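Local coordinates for dihydrofolate reductase (Schistosoma mansoni, PDB 3VCO), which catalyses the NADPH-dependent reduction of 7,8-dihydrofolate to tetrahydrofolate, a key step of folate metabolism that feeds thymidylate, purine and glycine synthesis, at residues Gly40-Trp43 and Asp48-Phe51; Thr57-Gly62 and Ile124-Phe129; Met69-Trp74 and Ser94-Ala99; Pro107-Ala112 and Tyr137-Lys142; Ile113-Leu116 and Glu120-Ser123. One frame throughout, in Å; residues are numbered along the deposited sequence. Where two conformers were deposited one is given.

Interaction 1 (Gly40-Trp43 and Asp48-Phe51); sequences GLPW and DMEF
Met-49 carries most of this contact, reaching from helix 46-57 to Trp-43 and Pro-42 in the loop before that helix. The contact is chiefly sulfur-aromatic and apolar. Met-49 SD lies at the edge of the Trp-43 ring, 5.0 Å from the centroid of its six-membered ring and close to the ring plane. This is a Met-aromatic contact made edge-on, not over a face. The Met-49 chain is bent at both chi2 and chi3 (-55° and 95°). The bends turn the methyl back toward the loop, where Met-49 CE comes 3.6 Å from Trp-43 CE3. The same methyl touches the backbone of the loop, 3.3 Å from Pro-42 O. Met-49 CG lies beside the next carbonyl, 3.1 Å from Trp-43 O, which is tight.

Within the loop, Pro-42 follows a cis peptide bond. Its CD sits over the centre of one face of the Trp-43 indole, 3.5 Å above the plane. The indole is thus packed on a face by proline and at an edge by methionine.

No hydrogen bond crosses the contact. Asp-48 OD2 packs against the proline ring at Pro-42 CB, 3.4 Å away. The other carboxylate oxygen, OD1, is hydrogen-bonded to Thr-153, and Trp-43 NE1 is hydrogen-bonded to Ser-76. These two atoms are thus held by residues outside the contact.

Asp-48 and Met-49 probably belong to the substrate site, as in related reductases. The acidic residue on this helix, set beside the Leu-Pro-Trp loop, is characteristic of the dihydrofolate reductase active site.

Interaction 2 (Thr57-Gly62 and Ile124-Phe129); sequences TKAHPG and IVDEVF
Asp-126 and His-60 are joined by one short, nearly straight hydrogen bond. The backbone N of His-60 donates to Asp-126 OD2 at 2.8 Å, with an angle of 169° at the hydrogen. The N-H comes at OD2 close to end-on, roughly in line with the bond from CG. The chi1 of Asp-126, -173°, swings the carboxylate away from its own backbone N and across to the loop.

Van der Waals contacts flank the same oxygen. The His-60 ring presents an edge to it, with CD2 3.5 Å from Asp-126 OD2. The ring and carboxylate planes are turned 49° apart, so the two groups do not stack. On the other flank, Ala-59 CB lies 3.7 Å from Asp-126 OD2. The imidazole nitrogen NE2 of His-60 stays 4.8 Å from Asp-126 OD2, too far for a salt bridge, though the acid could still favour a protonated histidine slightly.

The backbone around Asp-126 belongs to the sheet: it is hydrogen-bonded to Lys-64, and Glu-127 to Ala-66. Asn-65 bonds both Lys-58 O and Glu-127 N. This surface contact thus ties the connection between helix 46-57 and strand 64-70 to the start of strand 125-130, within the central sheet of the dihydrofolate reductase fold.

Interaction 3 (Met69-Trp74 and Ser94-Ala99); sequences MGRVTW and STLSHA. With SO4 (sulfate ion), chain C; SO4 (sulfate ion), chain B.
The guanidinium of Arg-71 is covered on one face by Leu-96, whose CD1 sits over its centre, 3.6 Å above the plane. At the edge of the group, in its plane, comes Thr-95, with CB 3.1 Å from Arg-71 NH1. The ring of Trp-74 is met obliquely by the other branch of the leucine: Leu-96 CD2 lies 3.8 Å from Trp-74 CD1. At an edge of the indole, in plane, is Met-69 SD. Leu-96 is thus wedged between the arginine and the tryptophan, one methyl to each.

The Arg-71 chain is extended from CG to NE, and a chi1 of 177° points it away from the backbone N. It therefore runs straight from the helix to the loop 94-99. Its NE is fixed by a salt bridge to Glu-75, one turn on in the same helix. No hydrogen bond links the two segments.

Two sulfate ions, probably from the crystallisation liquor, lie beside the contact. The sulfate of chain C is held at the start of helix 71-76, where Val-72 N donates to its O3 at 2.9 Å. Its O2 takes two bonds, from Thr-73 N at 2.7 Å and from Thr-73 OG1. The helix dipole would help hold this anion. The sulfate of chain B is bound by Ser-94, whose N donates to O1 at 2.9 Å, and by Ser-93.

By similarity, Arg-71 to Thr-73 and Ser-93 to Thr-95 bind NADP. The sulfates are consistent with phosphate positions of that cofactor in the dinucleotide site of dihydrofolate reductase.

Interaction 4 (Pro107-Ala112 and Tyr137-Lys142); sequences PSLNAA and YKEALK
The first turn of helix 109-116 faces helix 134-142, and the backbones come nearest at Leu-109 and Glu-139, with CA atoms 7.9 Å apart. No direct hydrogen bond spans this distance. Side chains and one water fill it.

The side chains of Leu-109 and Glu-139 lie alongside each other, pointing opposite ways. The leucine brings its CB 3.5 Å from Glu-139 OE1. One of its methyls, Leu-109 CD2, lies 4.0 Å from Glu-139 CB, so the aliphatic part of the glutamate also packs. The leucine side chain extends toward the other helix. Farther along, the same methyl approaches Ala-140 N loosely. On its own side of the contact, Leu-109 also packs against Val-68 of strand 64-70.

The polar link is the water. It donates to Glu-139 OE1 at 2.7 Å and accepts from Leu-109 N at 3.1 Å. The carboxylate is thus coupled to an NH in the first turn of the opposing helix. A negative charge near that N-terminal end would probably be stabilised.

Ser-108 is the N-cap of helix 109-116, and its OG accepts from Ala-111 N at 3.0 Å, a capping bond. Tyr-137 ties the other helix to strand 23-29 through its hydroxyl and Val-26 O. The contact joins two helices that pack on the central sheet of the dihydrofolate reductase fold. Tyr-137 to Glu-139 also fall, by similarity, within its NADP site.

Interaction 5 (Ile113-Leu116 and Glu120-Ser123); sequences IDLL and EFSS
This is a mainly apolar contact between the last turn of helix 109-116 and the loop that leads to strand 125-130. It lies toward the outside of the molecule: the centre of the contact is about 18 Å from the centre of the chain. Phe-121 is the residue that turns back onto the helix.

Its ring packs against Leu-115, where CD1 of the leucine is 3.7 Å from Phe-121 CE2. The Leu-115 side chain leaves the helix with CG trans to N (chi1 179°), which brings CG and CD1 against the CD2-CE2 side of the Phe-121 ring. A carbonyl is met as well: Leu-115 O lies at the ring edge, in the ring plane, 3.5 Å from Phe-121 CD2. One face of the ring is covered near its rim by CG of the adjacent Glu-120.

Leu-116 approaches more loosely, its CD2 4.2 Å from Phe-121 CB. Its carbonyl oxygen meets the next residue of the loop, with Ser-122 CA 3.4 Å from Leu-116 O in a CA-H...O contact of 129° at the hydrogen. The hydroxyl of Ser-122 makes a weak hydrogen bond to Asn-118 O.

The surrounding strands complete the packing. Leu-115 and Phe-121 both touch Gln-104, while Leu-116 rests on Ile-90 and Val-128.

No classical hydrogen bond joins the two segments. The chain reversal after the helix is therefore held across this contact by dispersion forces, aided by the CA-H...O contact to Leu-116 O and by the ring edge set against Leu-115 O.

How the interactions relate
From the N terminus, interaction 1 comes first and closes a short loop of four residues, between the loop after strand 23-29 and helix 46-57. Interaction 2 then opens at the end of that helix and closes on strand 125-130 after 61 intervening residues. Inside this span lie interaction 3, which joins helix 71-76 to the loop after strand 88-92, and interaction 5, which closes the turn after helix 109-116. Interaction 4 crosses interaction 2 and also encloses interaction 5, sharing helix 109-116 with it. Trp-43 packs on Thr-73, linking interactions 1 and 3. Val-125 and Val-128 touch Leu-116, linking interactions 2 and 5.

Interaction 1 (Gly40-Trp43 and Asp48-Phe51)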
# COMPACT_ATOMS: atom_id res chain seq x y z
N GLY A 40 -15.00 4.12 -5.83
CA GLY A 40 -14.28 2.92 -6.23
C GLY A 40 -12.79 3.00 -6.01
O GLY A 40 -12.07 2.05 -6.29
N LEU A 41 -12.31 4.13 -5.49
CA LEU A 41 -10.86 4.42 -5.45
C LEU A 41 -10.08 3.62 -4.40
O LEU A 41 -10.53 3.43 -3.27
CB LEU A 41 -10.61 5.94 -5.28
CG LEU A 41 -11.03 6.86 -6.43
N PRO A 42 -8.88 3.14 -4.78
CA PRO A 42 -8.26 3.26 -6.10
C PRO A 42 -8.52 2.04 -7.02
O PRO A 42 -8.03 2.01 -8.15
CB PRO A 42 -6.76 3.35 -5.76
CG PRO A 42 -6.62 2.54 -4.50
CD PRO A 42 -7.98 2.50 -3.80
N TRP A 43 -9.30 1.07 -6.52
CA TRP A 43 -9.55 -0.19 -7.20
C TRP A 43 -10.17 -0.04 -8.60
O TRP A 43 -9.93 -0.86 -9.49
CB TRP A 43 -10.42 -1.11 -6.30
CG TRP A 43 -10.11 -0.88 -4.83
CD1 TRP A 43 -10.98 -0.41 -3.87
CD2 TRP A 43 -8.85 -1.05 -4.18
NE1 TRP A 43 -10.32 -0.29 -2.66
CE2 TRP A 43 -9.02 -0.67 -2.82
CE3 TRP A 43 -7.58 -1.47 -4.60
CZ2 TRP A 43 -7.97 -0.71 -1.89
CZ3 TRP A 43 -6.54 -1.50 -3.68
CH2 TRP A 43 -6.74 -1.12 -2.34
N ASP A 48 -4.22 1.85 -12.51
CA ASP A 48 -3.63 1.89 -11.17
C ASP A 48 -3.57 0.49 -10.55
O ASP A 48 -2.64 0.18 -9.82
CB ASP A 48 -4.42 2.80 -10.25
CG ASP A 48 -3.66 3.10 -8.97
OD1 ASP A 48 -2.50 3.55 -9.09
OD2 ASP A 48 -4.18 2.86 -7.86
N MET A 49 -4.57 -0.33 -10.83
CA MET A 49 -4.56 -1.72 -10.39
C MET A 49 -3.43 -2.57 -11.00
O MET A 49 -2.85 -3.41 -10.32
CB MET A 49 -5.92 -2.36 -10.68
CG MET A 49 -7.01 -1.83 -9.77
SD MET A 49 -6.60 -2.01 -8.02
CE MET A 49 -5.88 -0.42 -7.54
N GLU A 50 -3.15 -2.40 -12.28
CA GLU A 50 -1.95 -3.00 -12.86
C GLU A 50 -0.70 -2.62 -12.06
O GLU A 50 0.11 -3.48 -11.75
CB GLU A 50 -1.74 -2.55 -14.30
CG GLU A 50 -2.95 -2.65 -15.18
CD GLU A 50 -2.70 -2.01 -16.55
OE1 GLU A 50 -1.52 -1.92 -16.96
OE2 GLU A 50 -3.68 -1.57 -17.20
N PHE A 51 -0.53 -1.32 -11.79
CA PHE A 51 0.59 -0.79 -11.03
C PHE A 51 0.61 -1.41 -9.64
O PHE A 51 1.61 -1.99 -9.21
CB PHE A 51 0.49 0.75 -10.95
CG PHE A 51 1.48 1.40 -9.99
CD1 PHE A 51 2.83 1.49 -10.29
CD2 PHE A 51 1.03 1.97 -8.81
CE1 PHE A 51 3.73 2.11 -9.41
CE2 PHE A 51 1.91 2.57 -7.94
CZ PHE A 51 3.27 2.66 -8.25

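Interaction 2 (Thr57-Gly62 and Ile124-Phe129)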
# COMPACT_ATOMS: atom_id res chain seq x y z
N THR A 57 2.95 -7.65 -5.93
CA THR A 57 3.02 -9.09 -6.10
C THR A 57 4.42 -9.56 -6.43
O THR A 57 4.84 -10.65 -6.01
CB THR A 57 2.03 -9.57 -7.17
OG1 THR A 57 0.70 -9.25 -6.74
CG2 THR A 57 2.14 -11.07 -7.39
N LYS A 58 5.15 -8.74 -7.18
CA LYS A 58 6.50 -9.12 -7.59
C LYS A 58 7.42 -9.42 -6.42
O LYS A 58 7.69 -8.57 -5.58
CB LYS A 58 7.15 -8.04 -8.44
CG LYS A 58 8.49 -8.51 -9.03
CD LYS A 58 8.29 -9.82 -9.81
CE LYS A 58 9.62 -10.41 -10.32
NZ LYS A 58 10.37 -9.50 -11.24
N ALA A 59 7.95 -10.64 -6.37
CA ALA A 59 8.80 -11.02 -5.25
C ALA A 59 9.88 -11.94 -5.80
O ALA A 59 9.74 -12.52 -6.88
CB ALA A 59 8.00 -11.70 -4.20
N HIS A 60 10.98 -12.05 -5.07
CA HIS A 60 11.98 -13.04 -5.43
C HIS A 60 11.37 -14.45 -5.44
O HIS A 60 10.44 -14.74 -4.70
CB HIS A 60 13.23 -12.88 -4.56
CG HIS A 60 14.07 -11.71 -4.97
ND1 HIS A 60 15.00 -11.78 -5.99
CD2 HIS A 60 14.10 -10.42 -4.52
CE1 HIS A 60 15.57 -10.60 -6.14
NE2 HIS A 60 15.05 -9.76 -5.26
N PRO A 61 11.86 -15.32 -6.34
CA PRO A 61 11.19 -16.62 -6.51
C PRO A 61 11.07 -17.44 -5.22
O PRO A 61 11.97 -17.41 -4.37
CB PRO A 61 12.09 -17.33 -7.53
CG PRO A 61 12.81 -16.23 -8.24
CD PRO A 61 13.02 -15.16 -7.22
N GLY A 62 9.96 -18.16 -5.08
CA GLY A 62 9.70 -18.92 -3.86
C GLY A 62 8.98 -18.13 -2.78
O GLY A 62 8.32 -18.70 -1.90
N ILE A 124 8.82 -17.20 4.30
CA ILE A 124 8.00 -16.94 3.12
C ILE A 124 8.06 -15.49 2.63
O ILE A 124 8.09 -15.23 1.42
CB ILE A 124 6.53 -17.26 3.43
CG1 ILE A 124 6.45 -18.60 4.14
CG2 ILE A 124 5.70 -17.24 2.13
CD1 ILE A 124 5.05 -19.05 4.44
N VAL A 125 8.07 -14.55 3.56
CA VAL A 125 7.90 -13.12 3.25
C VAL A 125 9.10 -12.55 2.48
O VAL A 125 10.25 -12.91 2.73
CB VAL A 125 7.70 -12.31 4.56
CG1 VAL A 125 8.92 -12.46 5.45
CG2 VAL A 125 7.45 -10.81 4.26
N ASP A 126 8.82 -11.72 1.49
CA ASP A 126 9.87 -11.00 0.82
C ASP A 126 9.72 -9.56 1.31
O ASP A 126 10.28 -9.22 2.35
CB ASP A 126 9.80 -11.12 -0.70
CG ASP A 126 11.01 -10.47 -1.39
OD1 ASP A 126 11.86 -9.87 -0.69
OD2 ASP A 126 11.13 -10.59 -2.63
N GLU A 127 8.94 -8.72 0.62
CA GLU A 127 8.78 -7.33 1.04
C GLU A 127 7.41 -7.10 1.72
O GLU A 127 6.48 -7.91 1.58
CB GLU A 127 8.99 -6.35 -0.14
CG GLU A 127 10.42 -6.43 -0.86
CD GLU A 127 11.36 -5.28 -0.52
OE1 GLU A 127 10.87 -4.27 0.02
OE2 GLU A 127 12.60 -5.36 -0.78
N VAL A 128 7.32 -6.01 2.46
CA VAL A 128 6.12 -5.66 3.20
C VAL A 128 5.58 -4.35 2.62
O VAL A 128 6.32 -3.37 2.50
CB VAL A 128 6.46 -5.47 4.70
CG1 VAL A 128 5.24 -5.01 5.48
CG2 VAL A 128 6.99 -6.80 5.26
N PHE A 129 4.30 -4.37 2.22
CA PHE A 129 3.64 -3.15 1.71
C PHE A 129 2.52 -2.79 2.68
O PHE A 129 1.74 -3.67 3.04
CB PHE A 129 3.11 -3.38 0.29
CG PHE A 129 4.22 -3.69 -0.72
CD1 PHE A 129 4.75 -2.69 -1.51
CD2 PHE A 129 4.80 -4.96 -0.77
CE1 PHE A 129 5.79 -2.95 -2.37
CE2 PHE A 129 5.85 -5.24 -1.63
CZ PHE A 129 6.38 -4.23 -2.42

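Interaction 3 (Met69-Trp74 and Ser94-Ala99)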
# COMPACT_ATOMS: atom_id res chain seq x y z
N MET A 69 -2.96 -3.83 5.85
CA MET A 69 -3.96 -2.80 5.65
C MET A 69 -4.92 -2.78 6.85
O MET A 69 -5.03 -3.77 7.55
CB MET A 69 -4.76 -3.11 4.38
CG MET A 69 -5.67 -4.32 4.56
SD MET A 69 -6.31 -4.99 3.02
CE MET A 69 -5.08 -6.28 2.87
N GLY A 70 -5.63 -1.64 7.05
CA GLY A 70 -6.71 -1.55 8.03
C GLY A 70 -7.97 -2.24 7.51
O GLY A 70 -8.05 -2.61 6.32
N ARG A 71 -8.97 -2.37 8.38
CA ARG A 71 -10.25 -2.99 8.02
C ARG A 71 -11.03 -2.26 6.95
O ARG A 71 -11.63 -2.89 6.06
CB ARG A 71 -11.12 -3.17 9.27
CG ARG A 71 -12.51 -3.75 8.94
CD ARG A 71 -13.30 -4.28 10.15
NE ARG A 71 -14.50 -4.98 9.66
CZ ARG A 71 -15.39 -5.62 10.43
NH1 ARG A 71 -15.24 -5.63 11.74
NH2 ARG A 71 -16.44 -6.22 9.87
N VAL A 72 -11.04 -0.94 7.02
CA VAL A 72 -11.84 -0.21 6.05
C VAL A 72 -11.20 -0.34 4.68
O VAL A 72 -11.91 -0.47 3.68
CB VAL A 72 -12.08 1.29 6.40
CG1 VAL A 72 -12.86 1.98 5.28
CG2 VAL A 72 -12.83 1.41 7.74
N THR A 73 -9.87 -0.38 4.63
CA THR A 73 -9.22 -0.68 3.36
C THR A 73 -9.62 -2.09 2.91
O THR A 73 -10.10 -2.29 1.81
CB THR A 73 -7.67 -0.54 3.45
OG1 THR A 73 -7.34 0.82 3.70
CG2 THR A 73 -7.00 -0.95 2.13
N TRP A 74 -9.48 -3.06 3.80
CA TRP A 74 -9.91 -4.41 3.48
C TRP A 74 -11.37 -4.48 2.99
O TRP A 74 -11.65 -5.10 1.99
CB TRP A 74 -9.74 -5.29 4.70
CG TRP A 74 -10.38 -6.63 4.57
CD1 TRP A 74 -11.56 -7.06 5.16
CD2 TRP A 74 -9.89 -7.75 3.82
NE1 TRP A 74 -11.80 -8.36 4.83
CE2 TRP A 74 -10.81 -8.80 3.99
CE3 TRP A 74 -8.75 -7.97 3.04
CZ2 TRP A 74 -10.62 -10.06 3.40
CZ3 TRP A 74 -8.58 -9.20 2.44
CH2 TRP A 74 -9.51 -10.24 2.63
N SER A 94 -9.20 -4.63 15.39
CA SER A 94 -9.66 -5.33 16.60
C SER A 94 -11.10 -5.78 16.42
O SER A 94 -11.61 -6.58 17.20
CB SER A 94 -9.54 -4.45 17.85
OG SER A 94 -9.05 -3.15 17.55
N THR A 95 -11.74 -5.28 15.36
CA THR A 95 -13.15 -5.58 15.08
C THR A 95 -13.33 -6.84 14.25
O THR A 95 -14.16 -7.68 14.57
CB THR A 95 -13.78 -4.46 14.26
OG1 THR A 95 -13.09 -3.22 14.49
CG2 THR A 95 -15.22 -4.31 14.62
N LEU A 96 -12.55 -6.96 13.18
CA LEU A 96 -12.79 -8.01 12.20
C LEU A 96 -12.72 -9.38 12.87
O LEU A 96 -11.66 -9.86 13.26
CB LEU A 96 -11.85 -7.88 10.99
CG LEU A 96 -12.16 -8.81 9.81
CD1 LEU A 96 -13.62 -8.64 9.33
CD2 LEU A 96 -11.19 -8.59 8.66
N SER A 97 -13.88 -9.97 13.06
CA SER A 97 -13.97 -11.19 13.84
C SER A 97 -13.42 -12.35 13.04
O SER A 97 -12.68 -13.17 13.58
CB SER A 97 -15.41 -11.46 14.32
OG SER A 97 -16.38 -10.89 13.46
N HIS A 98 -13.78 -12.42 11.75
CA HIS A 98 -13.38 -13.56 10.95
C HIS A 98 -12.73 -13.10 9.65
O HIS A 98 -12.90 -11.95 9.22
CB HIS A 98 -14.56 -14.49 10.72
CG HIS A 98 -15.28 -14.87 11.98
ND1 HIS A 98 -16.30 -14.10 12.52
CD2 HIS A 98 -15.10 -15.90 12.84
CE1 HIS A 98 -16.72 -14.66 13.64
NE2 HIS A 98 -16.02 -15.75 13.85
N ALA A 99 -11.96 -13.98 9.03
CA ALA A 99 -11.39 -13.65 7.74
C ALA A 99 -11.40 -14.87 6.87
O ALA A 99 -11.53 -15.99 7.38
CB ALA A 99 -9.98 -13.12 7.92
S SO4 C . -8.44 1.52 7.66
O1 SO4 C . -7.22 1.86 8.41
O2 SO4 C . -8.17 0.77 6.44
O3 SO4 C . -9.28 0.73 8.57
O4 SO4 C . -9.14 2.75 7.25
S SO4 B . -10.73 -1.19 13.94
O1 SO4 B . -9.69 -1.82 14.76
O2 SO4 B . -10.30 0.16 13.60
O3 SO4 B . -11.03 -2.02 12.77
O4 SO4 B . -11.98 -1.11 14.70

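Interaction 4 (Pro107-Ala112 and Tyr137-Lys142)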
# COMPACT_ATOMS: atom_id res chain seq x y z
N PRO A 107 -4.12 -7.07 15.96
CA PRO A 107 -4.66 -5.82 16.51
C PRO A 107 -3.82 -4.58 16.19
O PRO A 107 -4.32 -3.46 16.37
CB PRO A 107 -4.62 -6.06 18.02
CG PRO A 107 -3.53 -7.06 18.21
CD PRO A 107 -3.56 -7.94 17.00
N SER A 108 -2.59 -4.77 15.72
CA SER A 108 -1.70 -3.63 15.57
C SER A 108 -0.67 -3.86 14.48
O SER A 108 -0.44 -4.99 14.05
CB SER A 108 -1.00 -3.27 16.90
OG SER A 108 0.05 -4.19 17.18
N LEU A 109 -0.09 -2.78 13.99
CA LEU A 109 1.04 -2.87 13.06
C LEU A 109 2.23 -3.61 13.67
O LEU A 109 2.89 -4.38 12.98
CB LEU A 109 1.48 -1.46 12.63
CG LEU A 109 2.57 -1.42 11.56
CD1 LEU A 109 2.02 -2.12 10.27
CD2 LEU A 109 2.91 -0.00 11.28
N ASN A 110 2.50 -3.33 14.95
CA ASN A 110 3.51 -4.04 15.72
C ASN A 110 3.31 -5.50 15.48
O ASN A 110 4.23 -6.21 15.10
CB ASN A 110 3.39 -3.80 17.24
CG ASN A 110 4.19 -2.62 17.70
OD1 ASN A 110 4.93 -2.07 16.89
ND2 ASN A 110 4.05 -2.19 18.98
N ALA A 111 2.07 -5.92 15.71
CA ALA A 111 1.76 -7.32 15.64
C ALA A 111 1.87 -7.88 14.21
O ALA A 111 2.27 -9.03 14.04
CB ALA A 111 0.40 -7.62 16.31
N ALA A 112 1.52 -7.08 13.20
CA ALA A 112 1.68 -7.55 11.82
C ALA A 112 3.16 -7.83 11.53
O ALA A 112 3.48 -8.84 10.93
CB ALA A 112 1.14 -6.54 10.81
N TYR A 137 -0.59 4.29 7.55
CA TYR A 137 0.36 5.17 6.87
C TYR A 137 1.01 6.02 7.93
O TYR A 137 2.19 6.28 7.88
CB TYR A 137 -0.37 6.12 5.94
CG TYR A 137 -0.96 5.48 4.70
CD1 TYR A 137 -0.29 4.48 4.03
CD2 TYR A 137 -2.17 5.95 4.16
CE1 TYR A 137 -0.81 3.93 2.86
CE2 TYR A 137 -2.71 5.39 2.99
CZ TYR A 137 -2.02 4.37 2.37
OH TYR A 137 -2.53 3.83 1.20
N LYS A 138 0.22 6.52 8.86
CA LYS A 138 0.79 7.47 9.81
C LYS A 138 1.86 6.75 10.66
O LYS A 138 2.98 7.23 10.80
CB LYS A 138 -0.28 8.07 10.70
CG LYS A 138 0.28 9.10 11.69
CD LYS A 138 -0.83 9.82 12.48
CE LYS A 138 -0.28 10.94 13.38
NZ LYS A 138 0.44 10.41 14.58
N GLU A 139 1.50 5.59 11.20
CA GLU A 139 2.48 4.83 12.00
C GLU A 139 3.71 4.47 11.22
O GLU A 139 4.83 4.57 11.74
CB GLU A 139 1.85 3.58 12.60
CG GLU A 139 1.02 3.94 13.84
CD GLU A 139 0.11 2.83 14.24
OE1 GLU A 139 0.35 1.69 13.79
OE2 GLU A 139 -0.84 3.10 15.01
N ALA A 140 3.52 4.04 9.97
CA ALA A 140 4.65 3.72 9.11
C ALA A 140 5.57 4.89 8.85
O ALA A 140 6.79 4.73 8.78
CB ALA A 140 4.13 3.14 7.75
N LEU A 141 5.00 6.09 8.67
CA LEU A 141 5.84 7.25 8.38
C LEU A 141 6.50 7.82 9.64
O LEU A 141 7.57 8.38 9.56
CB LEU A 141 4.98 8.39 7.77
CG LEU A 141 4.72 8.08 6.29
CD1 LEU A 141 3.69 9.03 5.72
CD2 LEU A 141 6.04 8.19 5.55
N LYS A 142 5.82 7.70 10.77
CA LYS A 142 6.26 8.34 12.01
C LYS A 142 7.40 7.56 12.72
O LYS A 142 8.19 8.15 13.45
CB LYS A 142 5.06 8.54 12.97
CG LYS A 142 5.29 9.49 14.15
CD LYS A 142 3.99 10.11 14.79
CE LYS A 142 3.86 11.65 14.55
NZ LYS A 142 2.98 12.41 15.53
O HOH W 1 -1.46 -0.11 14.66

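Interaction 5 (Ile113-Leu116 and Glu120-Ser123)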
# COMPACT_ATOMS: atom_id res chain seq x y z
N ILE A 113 4.04 -6.93 11.95
CA ILE A 113 5.48 -7.13 11.70
C ILE A 113 6.05 -8.31 12.48
O ILE A 113 6.82 -9.12 11.93
CB ILE A 113 6.28 -5.85 11.97
CG1 ILE A 113 5.77 -4.73 11.07
CG2 ILE A 113 7.78 -6.06 11.73
CD1 ILE A 113 5.73 -5.11 9.59
N ASP A 114 5.65 -8.45 13.73
CA ASP A 114 6.07 -9.63 14.50
C ASP A 114 5.62 -10.92 13.86
O ASP A 114 6.34 -11.93 13.83
CB ASP A 114 5.51 -9.55 15.91
CG ASP A 114 6.10 -8.38 16.71
OD1 ASP A 114 7.07 -7.72 16.25
OD2 ASP A 114 5.58 -8.12 17.82
N LEU A 115 4.39 -10.91 13.37
CA LEU A 115 3.81 -12.07 12.70
C LEU A 115 4.63 -12.44 11.45
O LEU A 115 4.92 -13.61 11.23
CB LEU A 115 2.36 -11.79 12.32
CG LEU A 115 1.60 -12.90 11.59
CD1 LEU A 115 1.75 -14.22 12.36
CD2 LEU A 115 0.16 -12.53 11.47
N LEU A 116 5.00 -11.45 10.65
CA LEU A 116 5.85 -11.66 9.46
C LEU A 116 7.27 -12.11 9.77
O LEU A 116 7.93 -12.78 8.96
CB LEU A 116 5.91 -10.38 8.64
CG LEU A 116 4.54 -10.06 8.04
CD1 LEU A 116 4.58 -8.75 7.33
CD2 LEU A 116 4.11 -11.17 7.10
N GLU A 120 5.85 -18.83 11.22
CA GLU A 120 4.88 -19.15 10.21
C GLU A 120 5.13 -18.42 8.88
O GLU A 120 4.79 -18.93 7.81
CB GLU A 120 3.47 -18.89 10.72
CG GLU A 120 2.43 -19.45 9.77
CD GLU A 120 1.01 -19.10 10.12
OE1 GLU A 120 0.74 -18.75 11.29
OE2 GLU A 120 0.16 -19.20 9.21
N PHE A 121 5.77 -17.25 8.94
CA PHE A 121 5.92 -16.41 7.75
C PHE A 121 7.35 -16.03 7.39
O PHE A 121 7.59 -15.56 6.28
CB PHE A 121 5.04 -15.15 7.86
CG PHE A 121 3.57 -15.47 7.86
CD1 PHE A 121 2.98 -15.95 6.70
CD2 PHE A 121 2.83 -15.43 9.03
CE1 PHE A 121 1.65 -16.32 6.68
CE2 PHE A 121 1.51 -15.81 9.03
CZ PHE A 121 0.91 -16.25 7.84
N SER A 122 8.29 -16.22 8.31
CA SER A 122 9.61 -15.61 8.13
C SER A 122 10.41 -16.27 7.00
O SER A 122 11.36 -15.69 6.47
CB SER A 122 10.43 -15.61 9.43
OG SER A 122 10.68 -16.93 9.87
N SER A 123 10.03 -17.49 6.63
CA SER A 123 10.68 -18.19 5.53
C SER A 123 9.95 -17.89 4.21
O SER A 123 10.38 -18.27 3.14
CB SER A 123 10.67 -19.71 5.79
OG SER A 123 11.47 -20.08 6.89